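Local coordinates for protein superoxide dismutase (Candida albicans, PDB 4GUN) that probably converts superoxide into hydrogen peroxide and oxygen at a manganese ion, as a member of the iron/manganese superoxide dismutase family, at residues Leu82-Asn86 with Glu199-Arg203. The protein carries 2 engineered substitutions. Numbering follows the deposited sequence.
Sequences LFWKN and EAESR
Asn86, the first residue to leave helical geometry at the end of helix 60-85, brings its CA within 5.9 Å of the CA of Glu199 on helix 197-205, the closest CA pair between the two segments. Arg203 spans the gap: its chain runs extended from CG to NE and delivers the guanidinium to the last turn of helix 60-85. There Arg203 NH2 donates to Leu82 O at 2.9 Å, nearly straight at 171° and on a carbonyl lone pair; the same oxygen accepts the helical N-H of Asn86. Arg203 NH1 bonds Asn86 OD1 at 3.0 Å, more bent at 154°, with the amide and guanidinium planes 74° apart. Both acceptors lie at the guanidinium edge, in its plane, which fixes its rotation. Leu82 CD2 sits over the centre of one face, 3.8 Å from Arg203 CZ, while Glu199 CG covers the opposite face nearer the rim.

Within helix 197-205, Glu199 OE2 forms a salt bridge with Arg203 NE at 3.0 Å, its hydrogen bond weak in angle. The bend at chi2 folds the Glu199 carboxylate back toward Arg203, and its OE1 accepts from a water that also donates to Lys85 O. Strand 163-170 takes part as well: Asn86 OD1 accepts its strongest bond from Ala168 N, and Arg203 NH1 also donates to Ile166 O.

The contact thus ties the alpha-hairpin region to the C-terminal region of the superoxide dismutase fold; the Leu82 side chain lies about 11 Å from the bound manganese. With the close acceptors Leu82 O and Asn86 OD1 bridged by one cation, and a carboxylate at NE, the chemistry would favour a charged, rotationally fixed Arg203 joining helix end, helix and strand.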
ATOM      1  N   LEU A  82      22.926  -5.731   4.915  1.00  9.06           N
ATOM      2  CA  LEU A  82      22.584  -7.055   5.465  1.00  7.72           C
ATOM      3  C   LEU A  82      22.911  -8.115   4.417  1.00 11.17           C
ATOM      4  O   LEU A  82      23.468  -9.159   4.743  1.00  9.17           O
ATOM      5  CB  LEU A  82      21.094  -7.166   5.831  1.00  7.19           C
ATOM      6  CG  LEU A  82      20.571  -6.384   7.044  1.00 11.45           C
ATOM      7  CD1 LEU A  82      19.064  -6.163   6.932  1.00 10.79           C
ATOM      8  CD2 LEU A  82      20.909  -7.094   8.371  1.00 12.18           C
ATOM      9  N   PHE A  83      22.565  -7.834   3.157  1.00  8.15           N
ATOM     10  CA  PHE A  83      22.772  -8.763   2.042  1.00  6.37           C
ATOM     11  C   PHE A  83      24.247  -9.131   1.859  1.00 11.00           C
ATOM     12  O   PHE A  83      24.575 -10.320   1.909  1.00 11.27           O
ATOM     13  CB  PHE A  83      22.143  -8.210   0.759  1.00  5.71           C
ATOM     14  CG  PHE A  83      22.018  -9.154  -0.413  1.00  5.43           C
ATOM     15  CD1 PHE A  83      21.340 -10.366  -0.286  1.00  6.54           C
ATOM     16  CD2 PHE A  83      22.490  -8.791  -1.671  1.00  5.13           C
ATOM     17  CE1 PHE A  83      21.189 -11.224  -1.387  1.00  6.83           C
ATOM     18  CE2 PHE A  83      22.323  -9.643  -2.773  1.00  6.99           C
ATOM     19  CZ  PHE A  83      21.695 -10.855  -2.622  1.00  5.25           C
ATOM     20  N   TRP A  84      25.141  -8.138   1.732  1.00  8.98           N
ATOM     21  CA  TRP A  84      26.569  -8.416   1.541  1.00  9.72           C
ATOM     22  C   TRP A  84      27.181  -9.220   2.699  1.00 14.16           C
ATOM     23  O   TRP A  84      28.049 -10.068   2.460  1.00 12.25           O
ATOM     24  CB  TRP A  84      27.407  -7.154   1.265  1.00  8.68           C
ATOM     25  CG  TRP A  84      26.789  -6.079   0.402  1.00  9.20           C
ATOM     26  CD1 TRP A  84      26.755  -4.745   0.676  1.00 11.62           C
ATOM     27  CD2 TRP A  84      26.190  -6.238  -0.901  1.00  8.73           C
ATOM     28  NE1 TRP A  84      26.188  -4.058  -0.371  1.00 10.61           N
ATOM     29  CE2 TRP A  84      25.786  -4.955  -1.331  1.00 11.97           C
ATOM     30  CE3 TRP A  84      25.909  -7.348  -1.723  1.00  9.65           C
ATOM     31  CZ2 TRP A  84      25.106  -4.748  -2.536  1.00 10.57           C
ATOM     32  CZ3 TRP A  84      25.270  -7.135  -2.933  1.00 11.03           C
ATOM     33  CH2 TRP A  84      24.831  -5.855  -3.303  1.00 11.73           C
ATOM     34  N   LYS A  85      26.701  -8.956   3.940  1.00 11.55           N
ATOM     35  CA  LYS A  85      27.139  -9.641   5.154  1.00 10.72           C
ATOM     36  C   LYS A  85      26.647 -11.061   5.256  1.00 14.35           C
ATOM     37  O   LYS A  85      27.320 -11.866   5.908  1.00 14.31           O
ATOM     38  CB  LYS A  85      26.849  -8.820   6.422  1.00 12.79           C
ATOM     39  CG  LYS A  85      27.801  -7.640   6.637  1.00 20.37           C
ATOM     40  CD  LYS A  85      29.124  -8.070   7.237  1.00 32.30           C
ATOM     41  CE  LYS A  85      29.961  -6.921   7.743  1.00 47.81           C
ATOM     42  NZ  LYS A  85      31.135  -7.415   8.515  1.00 62.04           N
ATOM     43  N   ASN A  86      25.502 -11.402   4.608  1.00 10.82           N
ATOM     44  CA  ASN A  86      25.028 -12.794   4.597  1.00 10.51           C
ATOM     45  C   ASN A  86      25.341 -13.554   3.310  1.00 13.68           C
ATOM     46  O   ASN A  86      24.723 -14.572   3.007  1.00 13.01           O
ATOM     47  CB  ASN A  86      23.599 -13.021   5.156  1.00  5.52           C
ATOM     48  CG  ASN A  86      22.451 -12.425   4.386  1.00 15.15           C
ATOM     49  OD1 ASN A  86      21.608 -11.751   4.960  1.00  9.41           O
ATOM     50  ND2 ASN A  86      22.327 -12.730   3.095  1.00 11.96           N
ATOM     51  N   GLU A 199      27.102 -15.729   9.767  1.00  9.85           N
ATOM     52  CA  GLU A 199      26.594 -14.380  10.017  1.00  8.65           C
ATOM     53  C   GLU A 199      25.191 -14.484  10.612  1.00  9.23           C
ATOM     54  O   GLU A 199      24.895 -13.779  11.567  1.00  8.81           O
ATOM     55  CB  GLU A 199      26.599 -13.493   8.744  1.00  9.49           C
ATOM     56  CG  GLU A 199      26.037 -12.078   8.940  1.00 12.69           C
ATOM     57  CD  GLU A 199      26.688 -11.192   9.997  1.00 27.47           C
ATOM     58  OE1 GLU A 199      27.891 -11.387  10.273  1.00 22.00           O
ATOM     59  OE2 GLU A 199      26.002 -10.297  10.539  1.00 19.11           O
ATOM     60  N   ALA A 200      24.355 -15.390  10.066  1.00  6.53           N
ATOM     61  CA  ALA A 200      22.996 -15.635  10.531  1.00  5.94           C
ATOM     62  C   ALA A 200      22.996 -16.048  12.026  1.00 10.72           C
ATOM     63  O   ALA A 200      22.203 -15.521  12.821  1.00 10.47           O
ATOM     64  CB  ALA A 200      22.361 -16.709   9.662  1.00  6.58           C
ATOM     65  N   GLU A 201      23.916 -16.967  12.409  1.00  7.27           N
ATOM     66  CA  GLU A 201      24.094 -17.431  13.788  1.00  7.56           C
ATOM     67  C   GLU A 201      24.433 -16.249  14.723  1.00 13.30           C
ATOM     68  O   GLU A 201      23.835 -16.110  15.791  1.00 12.55           O
ATOM     69  CB  GLU A 201      25.251 -18.443  13.862  1.00  8.49           C
ATOM     70  CG  GLU A 201      24.979 -19.803  13.261  1.00 12.53           C
ATOM     71  CD  GLU A 201      26.160 -20.748  13.351  1.00 28.66           C
ATOM     72  OE1 GLU A 201      27.071 -20.509  14.173  1.00 24.77           O
ATOM     73  OE2 GLU A 201      26.187 -21.723  12.571  1.00 30.39           O
ATOM     74  N   SER A 202      25.395 -15.407  14.319  1.00 11.33           N
ATOM     75  CA  SER A 202      25.808 -14.237  15.098  1.00 10.39           C
ATOM     76  C   SER A 202      24.629 -13.261  15.284  1.00 14.15           C
ATOM     77  O   SER A 202      24.437 -12.748  16.390  1.00 14.71           O
ATOM     78  CB  SER A 202      26.981 -13.536  14.415  1.00 14.19           C
ATOM     79  OG  SER A 202      27.415 -12.424  15.177  1.00 25.16           O
ATOM     80  N   ARG A 203      23.830 -13.031  14.217  1.00  9.05           N
ATOM     81  CA  ARG A 203      22.667 -12.139  14.261  1.00  8.60           C
ATOM     82  C   ARG A 203      21.612 -12.609  15.250  1.00 13.00           C
ATOM     83  O   ARG A 203      21.068 -11.790  15.996  1.00 15.37           O
ATOM     84  CB  ARG A 203      22.061 -11.966  12.870  1.00  7.25           C
ATOM     85  CG  ARG A 203      22.892 -11.083  11.986  1.00 11.68           C
ATOM     86  CD  ARG A 203      22.333 -11.059  10.595  1.00  7.00           C
ATOM     87  NE  ARG A 203      23.166 -10.265   9.696  1.00  9.57           N
ATOM     88  CZ  ARG A 203      23.015 -10.233   8.379  1.00 12.60           C
ATOM     89  NH1 ARG A 203      22.067 -10.958   7.792  1.00  5.98           N
ATOM     90  NH2 ARG A 203      23.838  -9.522   7.632  1.00  3.43           N
TER
HETATM   91  O   HOH W   1      29.415 -11.320   7.582  1.00 15.61           O